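Local structure of guanine deaminase (6OHB) at residues E240-I245 and C277-E282; R209-S214 and D256-V261; V273-V278 and S294-P299; S307-L312 and Q348-R353. The protein catalyses the zinc-dependent hydrolytic deamination of guanine, the step that converts guanine to xanthine and ammonia. All coordinates share one frame; numbering follows the deposited sequence.

Interaction 1: E240-I245 and C277-E282; sequences ENKDEI and CVHLEE
Two loops at the active-site end of an amidohydrolase (beta/alpha)8 barrel meet here, one leading into helix 242-251 through a capping box. Asn241 is the N-cap, its OD1 taking weak bonds from the N atoms of Asp243 and Glu244. In return Glu244, with CG anti to its backbone N (chi1 176°), carries OE1 back to the start of the turn, where it accepts from Asn241 N at 3.2 Å, nearly along its C-O axis, and from Glu240 N at 2.9 Å, from above the carboxylate plane. Two N-H groups thus grip one oxygen and fix the backbone of Glu240, which probably binds substrate. Across the segments the His279 ring carries most of the contact, with Glu240 O 3.6 Å from its CD2. Lys242 crosses it at about a right angle, and its CG makes a CH-pi contact 4.0 Å from the ring centroid; Val278 CG1, from the histidine's own segment, lies over the opposite face. Bends at chi3 and chi4 return Lys242 NZ over the same face as CG. Ring NE2 is hydrogen-bonded to Ser307 O, which, with both faces covered, should restrain the ring's rotation. Apolar packing adds Ile245 CD1, 3.6 Å from His279 CB.

Interaction 2: R209-S214 and D256-V261; sequences RFAPTS and DGYLDV
Tyr258 has CG anti to its backbone N (chi1 -158°), which sends the phenol from the first turn of helix 258-264 across to the loop that follows strand 203-208 of the (beta/alpha)8 barrel. Phe210 takes the crowded position, CG between the backbone N and the carbonyl carbon (chi1 49°), so its ring leads away while CB stays beside the phenol oxygen. The contact is small and buried, the phenol tip resting on the loop. Tyr258 OH sits 3.3 Å from Phe210 CB, and on the proline ring it meets CD of Pro212, whose side chain crosses the tyrosine at about a right angle. Farther back along the phenol, Ala211 CB touches Tyr258 CE1 at 3.9 Å, and the same methyl looks toward Val261 CG1. The buried hydroxyl is hydrogen-bonded to Glu244 OE2 of helix 242-251, while carbon surrounds it on the loop side. Arg209 and Phe210 probably bind substrate, and the Phe210 side chain lies about 8 Å from the zinc; the tyrosine thus packs against a loop that probably lines the pocket. One face of the Phe210 ring carries CG of its neighbour Arg209, 4.2 Å above the plane.

Interaction 3: V273-V278 and S294-P299; sequences VFAHCV and SIAFCP
Ala296 O is the best-aligned acceptor between the two strands: one N-H grips it, that of His276 at 2.9 Å, in the carbonyl plane and nearly straight at 169°. Two further bonds of the same length, Phe274 N to Ser294 O and Ala296 N to Phe274 O, continue the parallel ladder, but both donors stand above the carbonyl planes. Past the last rung the chains part, and a water spans them, donating to His276 O at 2.9 Å and accepting from Cys298 N. Val273, Ala275, Ser294 and Ala296 share one face, where Val273 CG1 meets Ala296 CB at 4.0 Å; it turns to the barrel interior, with Ala275 and Ala296 touching His82 of the zinc site. Phe274 and Ile295 lie on the other, Ile295 CG2 against Cys277 CB at 3.8 Å. The chain turns a corner at Ala275, and His276, with CG anti to its carbonyl carbon (chi1 -59°), holds its side chain about 4 Å from the zinc ion. Cys298 SG approaches that ring obliquely, 4.5 Å from the centroid. ND1 is hydrogen-bonded to Asn302 and NE2 weakly to Asp327, a zinc ligand, so the imidazole is steered from both nitrogens. Strand 272-274, helix 282-290 and strand 294-297 form a beta-alpha-beta unit of the (beta/alpha)8 barrel, with the zinc site at the C-terminal ends of the strands as in other amidohydrolases.

Interaction 4: S307-L312 and Q348-R353; sequences SGLFNL and QLQGYR
Leu309 and Gln350 slide past each other in opposite directions, and this pairing sets the contact between the loop before helix 312-317 and the end of helix 336-349. Gln350 leaves its backbone with CG anti to the carbonyl carbon (chi1 -58°) and runs on extended, so its flank lies along the leucine, Leu309 CD1 being 3.6 Å from Gln350 CG. At the tip, Gln350 NE2 donates to Phe310 O at 2.5 Å, almost straight at 167°. The distance is unusually short and, with Leu309 CB 3.2 Å from Gln350 NE2, marks tight packing. The oxygen lies close to the glutamine amide plane, whereas the donor stands well above the peptide carbonyl plane. The amide of Asn311, which weakly caps the next helix, crosses that of Gln350 obliquely, their planes 58° apart. Leu349 meets Leu309 at about a right angle, Leu349 CB against Leu309 CD1 at 3.9 Å, and both leucines also pack on Leu349 of the second subunit. Farther along, Leu312 CD2 comes obliquely to Tyr352 CE1 at 3.7 Å, while the tyrosine hydroxyl is hydrogen-bonded to Glu358. Gly351, at positive phi, is the C-prime residue of a Schellman motif that ends the helix. One amide N-H thus ties the loop to the helix end: the Phe310 carbonyl gains a donor amid apolar groups, a single polar tie beside a leucine patch that continues into the dimer interface.

Interactions 2 and 3 are buried, whereas 1 and 4 are only partly buried. Interaction 3, nearest the centre of the chain, is the barrel wall itself and is built on backbone bonds; interaction 2 relies on apolar fit, interaction 1 on a ring between side chains, and interaction 4 on a single amide bond with leucines beside it. Interactions 1 and 3 share Cys277 and Val278, the loop leaving strand 272-274, and Glu240 OE1 lies 3.2 Å from His276 CD2. Glu244 joins 1 to 2 through the Tyr258 hydroxyl. Phe310 of interaction 4 packs on Ile295 and Phe297 of interaction 3, but interactions 2 and 4 do not touch.

Interaction 1: E240-I245 and C277-E282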
# COMPACT_ATOMS: atom_id res chain seq x y z
N GLU A 240 -12.81 18.13 0.77
CA GLU A 240 -11.87 17.13 0.28
C GLU A 240 -10.86 17.76 -0.68
O GLU A 240 -9.67 17.44 -0.64
CB GLU A 240 -12.64 15.99 -0.41
CG GLU A 240 -11.78 14.87 -0.99
CD GLU A 240 -12.61 13.76 -1.61
OE1 GLU A 240 -13.85 13.92 -1.69
OE2 GLU A 240 -12.04 12.72 -2.02
N ASN A 241 -11.33 18.66 -1.54
CA ASN A 241 -10.55 19.20 -2.65
C ASN A 241 -10.77 20.71 -2.75
O ASN A 241 -11.86 21.21 -2.46
CB ASN A 241 -10.93 18.49 -3.96
CG ASN A 241 -10.21 19.06 -5.15
OD1 ASN A 241 -10.84 19.65 -6.03
ND2 ASN A 241 -8.90 18.87 -5.21
N LYS A 242 -9.73 21.43 -3.16
CA LYS A 242 -9.80 22.89 -3.23
C LYS A 242 -10.80 23.36 -4.29
O LYS A 242 -11.52 24.35 -4.07
CB LYS A 242 -8.42 23.47 -3.51
CG LYS A 242 -7.29 22.69 -2.85
CD LYS A 242 -5.94 23.40 -3.00
CE LYS A 242 -5.92 24.73 -2.26
NZ LYS A 242 -6.20 24.56 -0.80
N ASP A 243 -10.86 22.68 -5.44
CA ASP A 243 -11.87 23.01 -6.44
C ASP A 243 -13.27 22.78 -5.90
O ASP A 243 -14.20 23.54 -6.21
CB ASP A 243 -11.65 22.21 -7.72
CG ASP A 243 -10.29 22.46 -8.34
OD1 ASP A 243 -9.72 23.54 -8.09
OD2 ASP A 243 -9.80 21.58 -9.07
N GLU A 244 -13.45 21.72 -5.10
CA GLU A 244 -14.74 21.47 -4.46
C GLU A 244 -15.11 22.61 -3.51
O GLU A 244 -16.27 23.05 -3.47
CB GLU A 244 -14.70 20.13 -3.74
CG GLU A 244 -15.95 19.79 -2.94
CD GLU A 244 -15.69 18.78 -1.84
OE1 GLU A 244 -14.50 18.48 -1.57
OE2 GLU A 244 -16.66 18.28 -1.25
N ILE A 245 -14.14 23.10 -2.75
CA ILE A 245 -14.39 24.21 -1.83
C ILE A 245 -14.79 25.47 -2.59
O ILE A 245 -15.71 26.19 -2.19
CB ILE A 245 -13.15 24.45 -0.94
CG1 ILE A 245 -12.89 23.24 -0.04
CG2 ILE A 245 -13.31 25.72 -0.11
CD1 ILE A 245 -11.61 23.35 0.75
N CYS A 277 -12.10 16.27 5.01
CA CYS A 277 -11.70 17.41 5.83
C CYS A 277 -10.22 17.74 5.66
O CYS A 277 -9.50 17.95 6.63
CB CYS A 277 -12.03 17.17 7.31
SG CYS A 277 -13.79 17.01 7.65
N VAL A 278 -9.77 17.75 4.40
CA VAL A 278 -8.35 17.93 4.11
C VAL A 278 -7.94 19.40 4.16
O VAL A 278 -6.83 19.73 4.58
CB VAL A 278 -8.03 17.30 2.75
CG1 VAL A 278 -6.55 17.46 2.40
CG2 VAL A 278 -8.44 15.83 2.73
N HIS A 279 -8.83 20.31 3.76
CA HIS A 279 -8.54 21.74 3.67
C HIS A 279 -9.55 22.50 4.53
O HIS A 279 -10.54 23.02 4.01
CB HIS A 279 -8.56 22.22 2.22
CG HIS A 279 -7.72 21.39 1.30
ND1 HIS A 279 -6.34 21.43 1.32
CD2 HIS A 279 -8.05 20.49 0.35
CE1 HIS A 279 -5.86 20.59 0.42
NE2 HIS A 279 -6.88 20.01 -0.19
N LEU A 280 -9.31 22.54 5.83
CA LEU A 280 -10.16 23.27 6.76
C LEU A 280 -9.49 24.57 7.19
O LEU A 280 -8.29 24.58 7.50
CB LEU A 280 -10.48 22.44 8.00
CG LEU A 280 -11.32 21.17 7.86
CD1 LEU A 280 -11.37 20.42 9.19
CD2 LEU A 280 -12.73 21.51 7.38
N GLU A 281 -10.26 25.64 7.22
CA GLU A 281 -9.77 26.85 7.87
C GLU A 281 -9.80 26.64 9.38
O GLU A 281 -10.33 25.64 9.88
CB GLU A 281 -10.62 28.06 7.48
N GLU A 282 -9.23 27.59 10.12
CA GLU A 282 -9.22 27.41 11.57
C GLU A 282 -10.60 27.64 12.17
O GLU A 282 -10.96 27.00 13.17
CB GLU A 282 -8.19 28.35 12.20
CG GLU A 282 -7.80 27.99 13.63
CD GLU A 282 -6.64 27.01 13.69
OE1 GLU A 282 -6.19 26.55 12.62
OE2 GLU A 282 -6.18 26.71 14.81

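Interaction 2: R209-S214 and D256-V261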
# COMPACT_ATOMS: atom_id res chain seq x y z
N ARG A 209 -24.92 13.79 -0.35
CA ARG A 209 -23.60 13.50 -0.88
C ARG A 209 -22.61 14.60 -0.51
O ARG A 209 -21.64 14.37 0.21
CB ARG A 209 -23.65 13.30 -2.40
CG ARG A 209 -22.33 12.78 -2.97
CD ARG A 209 -22.39 12.55 -4.47
NE ARG A 209 -23.29 11.47 -4.84
CZ ARG A 209 -22.92 10.20 -5.00
NH1 ARG A 209 -21.65 9.84 -4.81
NH2 ARG A 209 -23.82 9.29 -5.34
N PHE A 210 -22.86 15.81 -1.00
CA PHE A 210 -22.21 17.01 -0.50
C PHE A 210 -23.05 18.22 -0.93
O PHE A 210 -24.06 18.08 -1.62
CB PHE A 210 -20.75 17.13 -0.98
CG PHE A 210 -20.56 16.92 -2.46
CD1 PHE A 210 -19.61 16.03 -2.93
CD2 PHE A 210 -21.32 17.62 -3.39
CE1 PHE A 210 -19.43 15.83 -4.29
CE2 PHE A 210 -21.13 17.43 -4.74
CZ PHE A 210 -20.19 16.53 -5.19
N ALA A 211 -22.62 19.40 -0.50
CA ALA A 211 -23.39 20.61 -0.78
C ALA A 211 -23.52 20.92 -2.27
O ALA A 211 -24.61 21.35 -2.68
CB ALA A 211 -22.77 21.79 -0.02
N PRO A 212 -22.49 20.75 -3.12
CA PRO A 212 -22.69 21.04 -4.55
C PRO A 212 -23.89 20.35 -5.18
O PRO A 212 -24.56 20.96 -6.02
CB PRO A 212 -21.37 20.56 -5.17
CG PRO A 212 -20.36 20.82 -4.12
CD PRO A 212 -21.06 20.60 -2.79
N THR A 213 -24.19 19.11 -4.80
CA THR A 213 -25.25 18.36 -5.46
C THR A 213 -26.57 18.42 -4.70
O THR A 213 -27.47 17.63 -4.98
CB THR A 213 -24.84 16.91 -5.68
OG1 THR A 213 -24.25 16.38 -4.48
CG2 THR A 213 -23.85 16.78 -6.84
N SER A 214 -26.72 19.35 -3.77
CA SER A 214 -27.98 19.51 -3.07
C SER A 214 -28.42 20.96 -3.12
O SER A 214 -27.68 21.86 -2.72
CB SER A 214 -27.85 19.04 -1.61
OG SER A 214 -27.73 17.63 -1.55
N ASP A 256 -20.57 31.34 5.37
CA ASP A 256 -19.16 31.61 5.69
C ASP A 256 -18.27 30.39 5.45
O ASP A 256 -17.54 29.95 6.33
CB ASP A 256 -19.04 32.10 7.13
CG ASP A 256 -17.66 32.67 7.44
OD1 ASP A 256 -16.91 33.00 6.49
OD2 ASP A 256 -17.31 32.78 8.64
N GLY A 257 -18.33 29.84 4.24
CA GLY A 257 -17.51 28.71 3.87
C GLY A 257 -18.30 27.41 3.78
O GLY A 257 -19.53 27.37 3.88
N TYR A 258 -17.55 26.32 3.62
CA TYR A 258 -18.14 25.01 3.34
C TYR A 258 -18.87 24.46 4.57
O TYR A 258 -20.06 24.12 4.50
CB TYR A 258 -17.04 24.06 2.87
CG TYR A 258 -17.49 22.85 2.07
CD1 TYR A 258 -18.80 22.39 2.12
CD2 TYR A 258 -16.58 22.16 1.27
CE1 TYR A 258 -19.20 21.27 1.40
CE2 TYR A 258 -16.97 21.05 0.55
CZ TYR A 258 -18.27 20.61 0.61
OH TYR A 258 -18.65 19.50 -0.12
N LEU A 259 -18.16 24.34 5.70
CA LEU A 259 -18.78 23.75 6.88
C LEU A 259 -19.97 24.56 7.37
O LEU A 259 -20.91 24.00 7.94
CB LEU A 259 -17.74 23.61 8.00
CG LEU A 259 -18.24 23.15 9.37
CD1 LEU A 259 -18.91 21.78 9.30
CD2 LEU A 259 -17.12 23.15 10.40
N ASP A 260 -19.95 25.88 7.14
CA ASP A 260 -21.05 26.70 7.62
C ASP A 260 -22.35 26.44 6.87
O ASP A 260 -23.43 26.68 7.42
CB ASP A 260 -20.69 28.18 7.54
CG ASP A 260 -21.72 29.06 8.23
OD1 ASP A 260 -21.70 29.15 9.47
OD2 ASP A 260 -22.55 29.67 7.52
N VAL A 261 -22.28 25.94 5.64
CA VAL A 261 -23.50 25.54 4.94
C VAL A 261 -24.19 24.42 5.71
O VAL A 261 -25.41 24.46 5.93
CB VAL A 261 -23.19 25.12 3.50
CG1 VAL A 261 -24.49 24.81 2.75
CG2 VAL A 261 -22.39 26.20 2.79

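Interaction 3: V273-V278 and S294-P299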
# COMPACT_ATOMS: atom_id res chain seq x y z
N VAL A 273 -20.86 13.06 10.80
CA VAL A 273 -19.55 12.63 10.35
C VAL A 273 -19.27 13.25 8.98
O VAL A 273 -20.04 13.06 8.03
CB VAL A 273 -19.43 11.10 10.29
CG1 VAL A 273 -18.03 10.70 9.83
CG2 VAL A 273 -19.74 10.48 11.64
N PHE A 274 -18.14 13.95 8.89
CA PHE A 274 -17.73 14.65 7.69
C PHE A 274 -16.48 13.98 7.14
O PHE A 274 -15.45 13.93 7.82
CB PHE A 274 -17.48 16.13 7.99
CG PHE A 274 -18.70 16.84 8.53
CD1 PHE A 274 -19.68 17.31 7.67
CD2 PHE A 274 -18.87 17.02 9.89
CE1 PHE A 274 -20.80 17.95 8.15
CE2 PHE A 274 -19.99 17.66 10.39
CZ PHE A 274 -20.96 18.13 9.51
N ALA A 275 -16.59 13.45 5.93
CA ALA A 275 -15.50 12.73 5.29
C ALA A 275 -14.48 13.70 4.72
O ALA A 275 -14.83 14.76 4.19
CB ALA A 275 -16.04 11.83 4.19
N HIS A 276 -13.20 13.33 4.88
CA HIS A 276 -12.01 13.93 4.27
C HIS A 276 -11.48 15.09 5.09
O HIS A 276 -10.49 14.91 5.82
CB HIS A 276 -12.29 14.35 2.82
CG HIS A 276 -12.73 13.21 1.95
ND1 HIS A 276 -11.91 12.14 1.66
CD2 HIS A 276 -13.90 12.97 1.32
CE1 HIS A 276 -12.56 11.29 0.89
NE2 HIS A 276 -13.77 11.77 0.66
N CYS A 277 -12.10 16.27 5.01
CA CYS A 277 -11.70 17.41 5.83
C CYS A 277 -10.22 17.74 5.66
O CYS A 277 -9.50 17.95 6.63
CB CYS A 277 -12.03 17.17 7.31
SG CYS A 277 -13.79 17.01 7.65
N VAL A 278 -9.77 17.75 4.40
CA VAL A 278 -8.35 17.93 4.11
C VAL A 278 -7.94 19.40 4.16
O VAL A 278 -6.83 19.73 4.58
CB VAL A 278 -8.03 17.30 2.75
CG1 VAL A 278 -6.55 17.46 2.40
CG2 VAL A 278 -8.44 15.83 2.73
N SER A 294 -17.67 14.85 14.03
CA SER A 294 -16.63 13.87 13.78
C SER A 294 -16.09 13.99 12.35
O SER A 294 -16.77 14.47 11.44
CB SER A 294 -17.16 12.45 14.01
OG SER A 294 -17.41 12.22 15.40
N ILE A 295 -14.86 13.51 12.18
CA ILE A 295 -14.16 13.52 10.90
C ILE A 295 -13.84 12.08 10.51
O ILE A 295 -13.40 11.29 11.35
CB ILE A 295 -12.86 14.35 10.98
CG1 ILE A 295 -13.16 15.81 11.32
CG2 ILE A 295 -12.07 14.24 9.68
CD1 ILE A 295 -11.92 16.67 11.44
N ALA A 296 -14.05 11.75 9.23
CA ALA A 296 -13.64 10.47 8.67
C ALA A 296 -12.36 10.67 7.87
O ALA A 296 -12.39 11.22 6.76
CB ALA A 296 -14.74 9.87 7.80
N PHE A 297 -11.24 10.21 8.42
CA PHE A 297 -9.92 10.28 7.80
C PHE A 297 -9.78 9.14 6.80
O PHE A 297 -9.87 7.97 7.17
CB PHE A 297 -8.86 10.22 8.91
CG PHE A 297 -7.43 10.33 8.45
CD1 PHE A 297 -7.09 10.78 7.18
CD2 PHE A 297 -6.40 9.97 9.31
CE1 PHE A 297 -5.76 10.86 6.78
CE2 PHE A 297 -5.08 10.05 8.93
CZ PHE A 297 -4.76 10.49 7.66
N CYS A 298 -9.56 9.48 5.52
CA CYS A 298 -9.42 8.50 4.45
C CYS A 298 -8.13 8.76 3.68
O CYS A 298 -8.15 9.42 2.63
CB CYS A 298 -10.60 8.55 3.48
SG CYS A 298 -12.24 8.84 4.18
N PRO A 299 -7.00 8.20 4.13
CA PRO A 299 -5.72 8.56 3.48
C PRO A 299 -5.58 8.03 2.06
O PRO A 299 -4.99 8.71 1.20
CB PRO A 299 -4.67 7.96 4.42
CG PRO A 299 -5.40 6.88 5.17
CD PRO A 299 -6.80 7.39 5.34
O HOH W 1 -9.13 12.54 5.00

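Interaction 4: S307-L312 and Q348-R353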
# COMPACT_ATOMS: atom_id res chain seq x y z
N SER A 307 -5.60 14.86 -3.27
CA SER A 307 -6.39 15.76 -2.46
C SER A 307 -5.54 16.58 -1.50
O SER A 307 -5.73 17.79 -1.37
CB SER A 307 -7.43 14.94 -1.70
OG SER A 307 -8.58 14.77 -2.52
N GLY A 308 -4.61 15.93 -0.80
CA GLY A 308 -3.78 16.60 0.18
C GLY A 308 -3.62 15.71 1.39
O GLY A 308 -3.98 14.54 1.38
N LEU A 309 -3.13 16.29 2.48
CA LEU A 309 -2.77 15.54 3.67
C LEU A 309 -3.59 16.03 4.86
O LEU A 309 -3.50 17.20 5.24
CB LEU A 309 -1.27 15.67 3.96
CG LEU A 309 -0.35 15.66 2.73
CD1 LEU A 309 1.10 15.86 3.15
CD2 LEU A 309 -0.51 14.36 1.96
N PHE A 310 -4.38 15.13 5.45
CA PHE A 310 -5.23 15.48 6.58
C PHE A 310 -4.36 15.75 7.80
O PHE A 310 -3.44 14.99 8.11
CB PHE A 310 -6.23 14.36 6.87
CG PHE A 310 -7.01 14.53 8.15
CD1 PHE A 310 -8.09 15.40 8.20
CD2 PHE A 310 -6.68 13.82 9.29
CE1 PHE A 310 -8.82 15.56 9.37
CE2 PHE A 310 -7.40 13.97 10.46
CZ PHE A 310 -8.47 14.84 10.50
N ASN A 311 -4.67 16.85 8.50
CA ASN A 311 -3.86 17.31 9.63
C ASN A 311 -4.41 16.69 10.90
O ASN A 311 -5.18 17.29 11.65
CB ASN A 311 -3.87 18.84 9.68
CG ASN A 311 -2.80 19.40 10.59
OD1 ASN A 311 -2.04 18.66 11.22
ND2 ASN A 311 -2.74 20.72 10.68
N LEU A 312 -4.01 15.44 11.15
CA LEU A 312 -4.46 14.73 12.34
C LEU A 312 -3.97 15.41 13.61
O LEU A 312 -4.65 15.36 14.65
CB LEU A 312 -4.00 13.27 12.29
CG LEU A 312 -4.41 12.39 13.48
CD1 LEU A 312 -5.92 12.20 13.51
CD2 LEU A 312 -3.70 11.05 13.42
N GLN A 348 3.71 10.82 8.08
CA GLN A 348 5.15 10.98 7.93
C GLN A 348 5.47 12.13 6.99
O GLN A 348 6.45 12.86 7.19
CB GLN A 348 5.78 9.68 7.42
CG GLN A 348 6.16 8.67 8.49
CD GLN A 348 7.19 9.19 9.47
OE1 GLN A 348 6.91 9.34 10.66
NE2 GLN A 348 8.38 9.50 8.97
N LEU A 349 4.67 12.29 5.94
CA LEU A 349 4.86 13.44 5.06
C LEU A 349 4.58 14.75 5.77
O LEU A 349 5.18 15.78 5.42
CB LEU A 349 3.98 13.32 3.82
CG LEU A 349 4.47 12.38 2.72
CD1 LEU A 349 3.43 12.34 1.62
CD2 LEU A 349 5.82 12.81 2.17
N GLN A 350 3.70 14.75 6.76
CA GLN A 350 3.47 15.98 7.53
C GLN A 350 4.37 16.12 8.76
O GLN A 350 4.18 17.06 9.54
CB GLN A 350 2.01 16.09 7.95
CG GLN A 350 1.05 16.08 6.79
CD GLN A 350 -0.39 16.14 7.24
OE1 GLN A 350 -0.85 17.17 7.74
NE2 GLN A 350 -1.12 15.05 7.07
N GLY A 351 5.33 15.22 8.95
CA GLY A 351 6.17 15.28 10.14
C GLY A 351 5.52 14.75 11.40
O GLY A 351 6.07 14.95 12.49
N TYR A 352 4.38 14.08 11.29
CA TYR A 352 3.65 13.53 12.43
C TYR A 352 3.87 12.03 12.49
O TYR A 352 3.63 11.32 11.51
CB TYR A 352 2.16 13.85 12.29
CG TYR A 352 1.29 13.39 13.43
CD1 TYR A 352 0.65 12.15 13.38
CD2 TYR A 352 1.08 14.19 14.54
CE1 TYR A 352 -0.17 11.73 14.41
CE2 TYR A 352 0.26 13.77 15.58
CZ TYR A 352 -0.36 12.54 15.51
OH TYR A 352 -1.17 12.12 16.54
N ARG A 353 4.34 11.54 13.64
CA ARG A 353 4.61 10.12 13.82
C ARG A 353 3.35 9.45 14.35
O ARG A 353 2.93 9.70 15.48
CB ARG A 353 5.79 9.91 14.77